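Local coordinates for protein glutamate--cysteine ligase GshA (Methylobacillus flagellatus KT, PDB 3K1T) that probably acts as a ligase that joins glutamate and cysteine into gamma-glutamylcysteine, at residues Glu277-Val282 / Ile293-Lys297; Pro235-Gly241 / Ser323-Glu329; Asp339-Val345 / Tyr358-Arg364. All coordinates share one frame. Residues are numbered along the deposited sequence.

How the contacts relate
Contacts 1 and 2 build one four-stranded antiparallel sheet: contact 1 is its 280-285/291-296 hairpin, contact 2 pairs the other edge strand, 237-241, with 324-329, and I281 N meets Q328 O at 2.8 Å, a probable hydrogen bond. Their centres are about 11 Å apart; both are partly buried. Contact 3, a hairpin of a separate antiparallel sheet, is largely buried, its centre about 19 Å from that of contact 1 and about 26 Å from that of contact 2. Aliphatic side chains dominate contact 1, with a salt bridge at its exposed end; contact 2 rests mainly on its backbone ladder, E329 closing one end; contact 3 places polar and charged residues, E343, R359 and H361, along one face.

Contact 1. Residues Glu277-Val282 / Ile293-Lys297; sequences EPFVIV and IMTVK
Residues 277-282 and 293-297 belong to the two arms of a beta hairpin; strands 280-282 and 293-296 run antiparallel at 153°, axes 4.7 Å apart. E277 (chi1 m, chi2 t) opens the first segment with a salt bridge, OE2 to K297 NZ at 2.9 Å; the lysine reaches it with chi1 m and its remaining torsions t. A water donates to P278 O (2.6 Å) and to K297 O (2.8 Å), linking the ends of the segments. F279 (chi1 p) presents its ring edge to T295, CD2 to CG2 4.0 Å. From V280 the pairing is regular: V280 with V296 is a hydrogen-bonded pair, N to O and O to N both 2.8 Å, and V280 CB lies 3.9 Å from V296 CG2. I281 faces T295 in a non-hydrogen-bonded pair, CA-CA 4.5 Å, and its CG2 packs on I293 CG2 at 3.6 Å. V282 pairs with M294, a selenomethionine, through V282 N to M294 O (2.8 Å) and M294 N to V282 O (3.1 Å). V280, V282, M294 and V296 share one face; there helix 251-272 packs on V280 and helix 307-314 on V282 and M294, while strand 324-329 flanks the hairpin beyond 280-282.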
loop_
_atom_site.group_PDB
_atom_site.type_symbol
_atom_site.label_atom_id
_atom_site.label_comp_id
_atom_site.label_asym_id
_atom_site.label_seq_id
_atom_site.Cartn_x
_atom_site.Cartn_y
_atom_site.Cartn_z
ATOM N N GLU A 277 2.936 18.858 37.304
ATOM C CA GLU A 277 4.267 19.459 37.461
ATOM C C GLU A 277 5.073 19.364 36.161
ATOM O O GLU A 277 5.143 18.289 35.571
ATOM C CB GLU A 277 5.064 18.714 38.527
ATOM C CG GLU A 277 4.453 18.644 39.924
ATOM C CD GLU A 277 5.452 18.079 40.918
ATOM O OE1 GLU A 277 6.454 18.768 41.200
ATOM O OE2 GLU A 277 5.260 16.935 41.383
ATOM N N PRO A 278 5.687 20.471 35.712
ATOM C CA PRO A 278 6.632 20.359 34.599
ATOM C C PRO A 278 7.787 19.431 34.967
ATOM O O PRO A 278 8.184 19.384 36.127
ATOM C CB PRO A 278 7.148 21.785 34.408
ATOM C CG PRO A 278 6.126 22.674 35.043
ATOM C CD PRO A 278 5.481 21.870 36.127
ATOM N N PHE A 279 8.294 18.690 33.981
ATOM C CA PHE A 279 9.476 17.868 34.167
ATOM C C PHE A 279 10.349 17.963 32.958
ATOM O O PHE A 279 9.878 18.277 31.866
ATOM C CB PHE A 279 9.160 16.400 34.577
ATOM C CG PHE A 279 8.649 15.499 33.475
ATOM C CD1 PHE A 279 7.306 15.558 33.059
ATOM C CD2 PHE A 279 9.497 14.554 32.882
ATOM C CE1 PHE A 279 6.806 14.661 32.048
ATOM C CE2 PHE A 279 9.020 13.651 31.906
ATOM C CZ PHE A 279 7.669 13.721 31.467
ATOM N N VAL A 280 11.639 17.716 33.181
ATOM C CA VAL A 280 12.654 17.777 32.141
ATOM C C VAL A 280 13.407 16.472 32.088
ATOM O O VAL A 280 13.704 15.888 33.130
ATOM C CB VAL A 280 13.606 18.967 32.360
ATOM C CG1 VAL A 280 14.915 18.811 31.531
ATOM C CG2 VAL A 280 12.833 20.288 32.027
ATOM N N ILE A 281 13.664 15.994 30.859
ATOM C CA ILE A 281 14.461 14.809 30.650
ATOM C C ILE A 281 15.871 15.325 30.331
ATOM O O ILE A 281 16.055 16.119 29.415
ATOM C CB ILE A 281 13.949 13.952 29.486
ATOM C CG1 ILE A 281 12.466 13.588 29.673
ATOM C CG2 ILE A 281 14.792 12.641 29.319
ATOM C CD1 ILE A 281 11.843 12.934 28.402
ATOM N N VAL A 282 16.844 14.873 31.114
ATOM C CA VAL A 282 18.266 15.195 30.934
ATOM C C VAL A 282 18.952 14.003 30.287
ATOM O O VAL A 282 18.993 12.901 30.858
ATOM C CB VAL A 282 18.946 15.561 32.266
ATOM C CG1 VAL A 282 20.400 16.045 32.035
ATOM C CG2 VAL A 282 18.120 16.627 33.042
ATOM N N ILE A 293 20.315 8.866 31.172
ATOM C CA ILE A 293 19.069 9.635 31.202
ATOM C C ILE A 293 18.526 9.740 32.629
ATOM O O ILE A 293 18.540 8.770 33.398
ATOM C CB ILE A 293 17.992 8.988 30.315
ATOM C CG1 ILE A 293 18.464 8.889 28.862
ATOM C CG2 ILE A 293 16.659 9.764 30.402
ATOM C CD1 ILE A 293 17.687 7.856 28.055
HETATM N N MSE A 294 18.060 10.931 32.993
HETATM C CA MSE A 294 17.340 11.137 34.269
HETATM C C MSE A 294 16.257 12.187 34.043
HETATM O O MSE A 294 16.367 13.007 33.122
HETATM C CB MSE A 294 18.278 11.579 35.397
HETATM C CG MSE A 294 18.945 12.903 35.195
HETATM SE SE MSE A 294 20.206 13.401 36.633
HETATM C CE MSE A 294 18.947 13.703 38.151
ATOM N N THR A 295 15.234 12.185 34.899
ATOM C CA THR A 295 14.189 13.220 34.833
ATOM C C THR A 295 14.296 14.078 36.072
ATOM O O THR A 295 14.626 13.596 37.145
ATOM C CB THR A 295 12.741 12.650 34.701
ATOM O OG1 THR A 295 12.492 11.723 35.748
ATOM C CG2 THR A 295 12.537 11.939 33.320
ATOM N N VAL A 296 14.005 15.363 35.906
ATOM C CA VAL A 296 14.066 16.318 36.990
ATOM C C VAL A 296 12.831 17.204 36.999
ATOM O O VAL A 296 12.215 17.447 35.957
ATOM C CB VAL A 296 15.356 17.207 36.921
ATOM C CG1 VAL A 296 16.627 16.343 37.047
ATOM C CG2 VAL A 296 15.399 18.057 35.676
ATOM N N LYS A 297 12.469 17.671 38.190
ATOM C CA LYS A 297 11.370 18.637 38.356
ATOM C C LYS A 297 11.847 19.979 38.912
ATOM O O LYS A 297 11.068 20.893 39.046
ATOM C CB LYS A 297 10.292 18.042 39.255
ATOM C CG LYS A 297 9.520 16.894 38.579
ATOM C CD LYS A 297 8.490 16.309 39.504
ATOM C CE LYS A 297 7.438 15.498 38.745
ATOM N NZ LYS A 297 6.341 14.946 39.638
HETATM O O HOH W 1 8.482 21.102 38.098
#

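Contact 2. Residues Pro235-Gly241 / Ser323-Glu329; sequences PYFDTCG and SEVILQE
Strand 237-241 lies antiparallel to strand 324-329, the axes 4.6 Å apart and the directions at 164°, with F237 opposite Q328, D238 opposite L327, T239 opposite I326 and C240 opposite V325. Backbone hydrogen bonds define this register. D238 N reaches L327 O at 2.9 Å and L327 N reaches D238 O at 2.8 Å; C240 N to V325 O (2.8 Å) and V325 N to C240 O (2.9 Å) repeat the pattern two residues on. The ladder is extended by E329 N to Y236 O at 2.9 Å, but the matching donor, Y236 N, is taken by the side-chain atom E329 OE1 (2.9 Å), the glutamate being extended with chi1 and chi2 t. E329 also forms a salt bridge with K56. A water donates to P235 O (2.7 Å) and accepts from Q328 NE2 (3.0 Å).

Apolar contacts are sparse. C240 SG (chi1 p) sits 3.9 Å from V325 CB, P235 CB 3.9 Å from E329 CB, and F237 CD2 4.4 Å from I326 CG2. In the non-hydrogen-bonded pairs, F237 CA and T239 CA approach L327 O and V325 O at 3.1 and 3.2 Å as CA-H...O contacts.

The pairing places 237-241 at one edge of the four-stranded antiparallel sheet. Helix 210-226 packs against F237, I326 and Q328, helix 251-272 against Y236, L327 and E329, and strand 280-285 continues the sheet beyond 324-329.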
loop_
_atom_site.group_PDB
_atom_site.type_symbol
_atom_site.label_atom_id
_atom_site.label_comp_id
_atom_site.label_asym_id
_atom_site.label_seq_id
_atom_site.Cartn_x
_atom_site.Cartn_y
_atom_site.Cartn_z
ATOM N N PRO A 235 7.979 19.337 21.947
ATOM C CA PRO A 235 8.530 19.723 23.267
ATOM C C PRO A 235 9.637 20.777 23.130
ATOM O O PRO A 235 10.433 20.722 22.176
ATOM C CB PRO A 235 9.124 18.401 23.807
ATOM C CG PRO A 235 8.585 17.306 22.907
ATOM C CD PRO A 235 8.395 17.979 21.564
ATOM N N TYR A 236 9.721 21.706 24.085
ATOM C CA TYR A 236 10.858 22.624 24.139
ATOM C C TYR A 236 12.117 21.814 24.431
ATOM O O TYR A 236 12.067 20.740 25.055
ATOM C CB TYR A 236 10.677 23.647 25.270
ATOM C CG TYR A 236 9.602 24.691 25.066
ATOM C CD1 TYR A 236 9.538 25.439 23.894
ATOM C CD2 TYR A 236 8.660 24.943 26.066
ATOM C CE1 TYR A 236 8.568 26.431 23.726
ATOM C CE2 TYR A 236 7.720 25.921 25.928
ATOM C CZ TYR A 236 7.669 26.672 24.762
ATOM O OH TYR A 236 6.716 27.649 24.620
ATOM N N PHE A 237 13.256 22.333 24.010
ATOM C CA PHE A 237 14.535 21.741 24.420
ATOM C C PHE A 237 15.669 22.774 24.505
ATOM O O PHE A 237 15.574 23.898 24.009
ATOM C CB PHE A 237 14.921 20.561 23.507
ATOM C CG PHE A 237 15.567 20.966 22.211
ATOM C CD1 PHE A 237 14.805 21.428 21.155
ATOM C CD2 PHE A 237 16.948 20.901 22.056
ATOM C CE1 PHE A 237 15.395 21.847 19.957
ATOM C CE2 PHE A 237 17.546 21.325 20.852
ATOM C CZ PHE A 237 16.765 21.798 19.815
ATOM N N ASP A 238 16.756 22.346 25.106
ATOM C CA ASP A 238 18.012 23.153 25.132
ATOM C C ASP A 238 19.186 22.166 25.208
ATOM O O ASP A 238 18.982 20.960 25.410
ATOM C CB ASP A 238 17.955 24.113 26.326
ATOM C CG ASP A 238 19.014 25.247 26.265
ATOM O OD1 ASP A 238 19.676 25.434 25.219
ATOM O OD2 ASP A 238 19.172 25.925 27.309
ATOM N N THR A 239 20.415 22.667 25.066
ATOM C CA THR A 239 21.583 21.821 25.121
ATOM C C THR A 239 22.705 22.497 25.906
ATOM O O THR A 239 22.720 23.724 26.096
ATOM C CB THR A 239 22.164 21.544 23.708
ATOM O OG1 THR A 239 22.580 22.785 23.148
ATOM C CG2 THR A 239 21.176 20.886 22.781
ATOM N N CYS A 240 23.617 21.688 26.425
ATOM C CA CYS A 240 24.947 22.207 26.694
ATOM C C CYS A 240 26.030 21.245 26.288
ATOM O O CYS A 240 25.731 20.163 25.787
ATOM C CB CYS A 240 25.093 22.682 28.088
ATOM S SG CYS A 240 25.094 21.444 29.286
ATOM N N GLY A 241 27.284 21.691 26.388
ATOM C CA GLY A 241 28.407 20.882 25.928
ATOM C C GLY A 241 28.684 19.731 26.860
ATOM O O GLY A 241 27.911 19.465 27.778
ATOM N N SER A 323 29.729 14.221 25.348
ATOM C CA SER A 323 30.045 15.312 24.443
ATOM C C SER A 323 28.935 16.368 24.314
ATOM O O SER A 323 29.165 17.462 23.773
ATOM C CB SER A 323 30.396 14.770 23.069
ATOM O OG SER A 323 29.266 14.137 22.481
ATOM N N GLU A 324 27.745 16.052 24.814
ATOM C CA GLU A 324 26.615 16.958 24.720
ATOM C C GLU A 324 25.613 16.506 25.755
ATOM O O GLU A 324 25.480 15.310 26.010
ATOM C CB GLU A 324 25.936 16.906 23.339
ATOM C CG GLU A 324 24.816 17.977 23.158
ATOM C CD GLU A 324 24.193 18.003 21.731
ATOM O OE1 GLU A 324 23.867 16.926 21.156
ATOM O OE2 GLU A 324 24.027 19.118 21.200
ATOM N N VAL A 325 24.928 17.471 26.344
ATOM C CA VAL A 325 23.793 17.189 27.245
ATOM C C VAL A 325 22.585 17.866 26.627
ATOM O O VAL A 325 22.625 19.067 26.359
ATOM C CB VAL A 325 24.028 17.690 28.687
ATOM C CG1 VAL A 325 22.809 17.424 29.568
ATOM C CG2 VAL A 325 25.327 17.066 29.322
ATOM N N ILE A 326 21.536 17.078 26.381
ATOM C CA ILE A 326 20.287 17.586 25.830
ATOM C C ILE A 326 19.249 17.600 26.947
ATOM O O ILE A 326 19.095 16.614 27.674
ATOM C CB ILE A 326 19.779 16.695 24.638
ATOM C CG1 ILE A 326 20.836 16.643 23.533
ATOM C CG2 ILE A 326 18.443 17.278 24.065
ATOM C CD1 ILE A 326 20.769 15.440 22.621
ATOM N N LEU A 327 18.584 18.742 27.093
ATOM C CA LEU A 327 17.510 18.907 28.055
ATOM C C LEU A 327 16.218 19.035 27.279
ATOM O O LEU A 327 16.104 19.896 26.421
ATOM C CB LEU A 327 17.750 20.165 28.887
ATOM C CG LEU A 327 19.030 20.135 29.721
ATOM C CD1 LEU A 327 20.222 20.639 28.911
ATOM C CD2 LEU A 327 18.847 20.954 31.019
ATOM N N GLN A 328 15.254 18.155 27.544
ATOM C CA GLN A 328 13.993 18.211 26.806
ATOM C C GLN A 328 12.799 18.307 27.772
ATOM O O GLN A 328 12.764 17.639 28.788
ATOM C CB GLN A 328 13.832 16.993 25.900
ATOM C CG GLN A 328 12.656 17.132 24.899
ATOM C CD GLN A 328 12.395 15.874 24.084
ATOM O OE1 GLN A 328 12.476 14.759 24.599
ATOM N NE2 GLN A 328 12.095 16.060 22.787
ATOM N N GLU A 329 11.827 19.140 27.413
ATOM C CA GLU A 329 10.525 19.140 28.061
ATOM C C GLU A 329 9.954 17.718 28.061
ATOM O O GLU A 329 9.845 17.095 27.003
ATOM C CB GLU A 329 9.585 20.082 27.306
ATOM C CG GLU A 329 8.087 19.930 27.649
ATOM C CD GLU A 329 7.174 20.742 26.751
ATOM O OE1 GLU A 329 7.652 21.705 26.084
ATOM O OE2 GLU A 329 5.947 20.432 26.742
HETATM O O HOH W 2 12.185 18.793 21.530
#

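Contact 3. Residues Asp339-Val345 / Tyr358-Arg364; sequences DAVAEPV and YRVHTSR. With SO4 (sulfate ion), chain B.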
loop_
_atom_site.group_PDB
_atom_site.type_symbol
_atom_site.label_atom_id
_atom_site.label_comp_id
_atom_site.label_asym_id
_atom_site.label_seq_id
_atom_site.Cartn_x
_atom_site.Cartn_y
_atom_site.Cartn_z
ATOM N N ASP A 339 -5.576 -0.140 34.794
ATOM C CA ASP A 339 -4.633 0.513 35.711
ATOM C C ASP A 339 -3.244 0.791 35.121
ATOM O O ASP A 339 -2.441 1.444 35.765
ATOM C CB ASP A 339 -4.471 -0.336 36.960
ATOM C CG ASP A 339 -4.112 -1.772 36.639
ATOM O OD1 ASP A 339 -4.755 -2.383 35.749
ATOM O OD2 ASP A 339 -3.170 -2.276 37.280
ATOM N N ALA A 340 -2.967 0.304 33.914
ATOM C CA ALA A 340 -1.623 0.419 33.339
ATOM C C ALA A 340 -1.530 1.620 32.405
ATOM O O ALA A 340 -2.351 1.757 31.501
ATOM C CB ALA A 340 -1.268 -0.881 32.552
ATOM N N VAL A 341 -0.470 2.415 32.548
ATOM C CA VAL A 341 -0.167 3.482 31.593
ATOM C C VAL A 341 0.198 2.860 30.216
ATOM O O VAL A 341 0.853 1.797 30.139
ATOM C CB VAL A 341 0.958 4.345 32.096
ATOM C CG1 VAL A 341 1.442 5.336 30.991
ATOM C CG2 VAL A 341 0.487 5.082 33.373
ATOM N N ALA A 342 -0.268 3.480 29.149
ATOM C CA ALA A 342 0.007 3.022 27.792
ATOM C C ALA A 342 0.514 4.192 26.966
ATOM O O ALA A 342 0.136 5.338 27.228
ATOM C CB ALA A 342 -1.260 2.443 27.165
ATOM N N GLU A 343 1.362 3.918 25.955
ATOM C CA GLU A 343 1.806 4.940 25.036
ATOM C C GLU A 343 2.074 4.334 23.658
ATOM O O GLU A 343 2.629 3.246 23.566
ATOM C CB GLU A 343 3.020 5.725 25.568
ATOM C CG GLU A 343 4.236 4.894 26.024
ATOM C CD GLU A 343 5.215 5.737 26.802
ATOM O OE1 GLU A 343 5.869 6.590 26.149
ATOM O OE2 GLU A 343 5.309 5.577 28.052
ATOM N N PRO A 344 1.661 5.030 22.593
ATOM C CA PRO A 344 1.675 4.411 21.262
ATOM C C PRO A 344 2.993 4.534 20.501
ATOM O O PRO A 344 3.761 5.501 20.672
ATOM C CB PRO A 344 0.583 5.196 20.495
ATOM C CG PRO A 344 0.671 6.560 21.136
ATOM C CD PRO A 344 0.856 6.266 22.606
ATOM N N VAL A 345 3.200 3.535 19.642
ATOM C CA VAL A 345 4.327 3.443 18.710
ATOM C C VAL A 345 3.744 3.268 17.297
ATOM O O VAL A 345 2.993 2.315 17.077
ATOM C CB VAL A 345 5.185 2.191 19.011
ATOM C CG1 VAL A 345 6.459 2.184 18.134
ATOM C CG2 VAL A 345 5.521 2.088 20.496
ATOM N N TYR A 358 0.621 -0.251 21.230
ATOM C CA TYR A 358 0.884 0.428 22.496
ATOM C C TYR A 358 1.929 -0.298 23.346
ATOM O O TYR A 358 1.916 -1.526 23.429
ATOM C CB TYR A 358 -0.387 0.497 23.321
ATOM C CG TYR A 358 -1.389 1.555 22.895
ATOM C CD1 TYR A 358 -1.233 2.858 23.307
ATOM C CD2 TYR A 358 -2.510 1.230 22.119
ATOM C CE1 TYR A 358 -2.176 3.831 22.989
ATOM C CE2 TYR A 358 -3.476 2.223 21.796
ATOM C CZ TYR A 358 -3.287 3.507 22.241
ATOM O OH TYR A 358 -4.224 4.501 21.946
ATOM N N ARG A 359 2.769 0.474 24.016
ATOM C CA ARG A 359 3.602 -0.035 25.106
ATOM C C ARG A 359 2.789 0.151 26.389
ATOM O O ARG A 359 2.557 1.284 26.806
ATOM C CB ARG A 359 4.901 0.747 25.234
ATOM C CG ARG A 359 5.778 0.805 23.957
ATOM C CD ARG A 359 7.045 1.606 24.206
ATOM N NE ARG A 359 7.678 2.023 22.945
ATOM C CZ ARG A 359 8.351 1.215 22.120
ATOM N NH1 ARG A 359 8.561 -0.047 22.451
ATOM N NH2 ARG A 359 8.835 1.679 20.962
ATOM N N VAL A 360 2.393 -0.964 26.991
ATOM C CA VAL A 360 1.583 -0.971 28.190
ATOM C C VAL A 360 2.545 -1.242 29.336
ATOM O O VAL A 360 3.132 -2.333 29.443
ATOM C CB VAL A 360 0.426 -2.014 28.105
ATOM C CG1 VAL A 360 -0.444 -2.042 29.431
ATOM C CG2 VAL A 360 -0.479 -1.788 26.877
ATOM N N HIS A 361 2.756 -0.228 30.154
ATOM C CA HIS A 361 3.731 -0.293 31.257
ATOM C C HIS A 361 3.464 -1.469 32.194
ATOM O O HIS A 361 2.323 -1.705 32.609
ATOM C CB HIS A 361 3.719 0.994 32.111
ATOM C CG HIS A 361 4.219 2.217 31.412
ATOM N ND1 HIS A 361 4.831 3.249 32.090
ATOM C CD2 HIS A 361 4.124 2.618 30.123
ATOM C CE1 HIS A 361 5.086 4.231 31.251
ATOM N NE2 HIS A 361 4.712 3.854 30.042
ATOM N N THR A 362 4.528 -2.203 32.534
ATOM C CA THR A 362 4.429 -3.265 33.543
ATOM C C THR A 362 4.512 -2.709 34.969
ATOM O O THR A 362 3.943 -3.283 35.868
ATOM C CB THR A 362 5.501 -4.364 33.347
ATOM O OG1 THR A 362 6.776 -3.749 33.338
ATOM C CG2 THR A 362 5.324 -5.085 32.018
ATOM N N SER A 363 5.217 -1.613 35.187
ATOM C CA SER A 363 5.217 -0.952 36.481
ATOM C C SER A 363 3.875 -0.272 36.739
ATOM O O SER A 363 3.126 0.042 35.801
ATOM C CB SER A 363 6.323 0.095 36.572
ATOM O OG SER A 363 7.605 -0.516 36.490
ATOM N N ARG A 364 3.601 -0.030 38.021
ATOM C CA ARG A 364 2.313 0.563 38.453
ATOM C C ARG A 364 2.262 1.770 39.416
ATOM O O ARG A 364 1.215 1.964 40.027
ATOM C CB ARG A 364 1.486 -0.517 39.141
ATOM C CG ARG A 364 1.020 -1.613 38.233
ATOM C CD ARG A 364 -0.087 -1.106 37.392
ATOM N NE ARG A 364 -0.605 -2.207 36.633
ATOM C CZ ARG A 364 -0.070 -2.625 35.504
ATOM N NH1 ARG A 364 0.950 -1.995 34.982
ATOM N NH2 ARG A 364 -0.600 -3.655 34.917
HETATM S S SO4 B . 10.735 -0.054 18.356
HETATM O O1 SO4 B . 9.801 -0.534 19.346
HETATM O O2 SO4 B . 9.867 0.017 17.222
HETATM O O3 SO4 B . 11.247 1.260 18.676
HETATM O O4 SO4 B . 11.836 -1.022 18.152
HETATM O O HOH W 3 -1.779 1.962 38.358
HETATM O O HOH W 4 1.406 1.938 34.742
HETATM O O HOH W 5 5.845 4.286 22.687
#
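The small side chains of A340 and A342 leave room for V360 and Y358. On one face A342 leaves a hollow beside the Y358 ring: A342 CB lies 3.9 Å from Y358 CD1, and the P344 ring comes up against the same side chain, CD to CE1 3.9 Å. A340 CB presses on V360 CG1 at 3.4 Å and also lies over one face of the R364 guanidinium. R364 folds back, its NE reaching D339 OD2 at 2.6 Å in a salt bridge and its NH1 the O of H361 at 2.8 Å, which closes this end of the pairing.

Elsewhere V341 CG1 sits over the H361 ring as a CH-pi contact, 3.8 Å from the centroid, while E343 OE2 meets the edge of that ring in a hydrogen bond from H361 NE2 (2.7 Å). E343 also forms a salt bridge with R51. V345 CG2 covers one face of the R359 guanidinium, 3.3 Å from NE; sulfate lies at the edge of the group, near its plane, with NH2 2.9 Å from SO4 O1, and is held also by S47, N63 and G67. D49 is a further ionic partner of R359. Backbone bonds at E343/R359 and from H361 N to V341 O (2.8 Å) fix the register of this antiparallel beta hairpin, part of a larger antiparallel sheet, with a sulfate at R359 and a glycerol near E343, both probably from the crystallisation liquor.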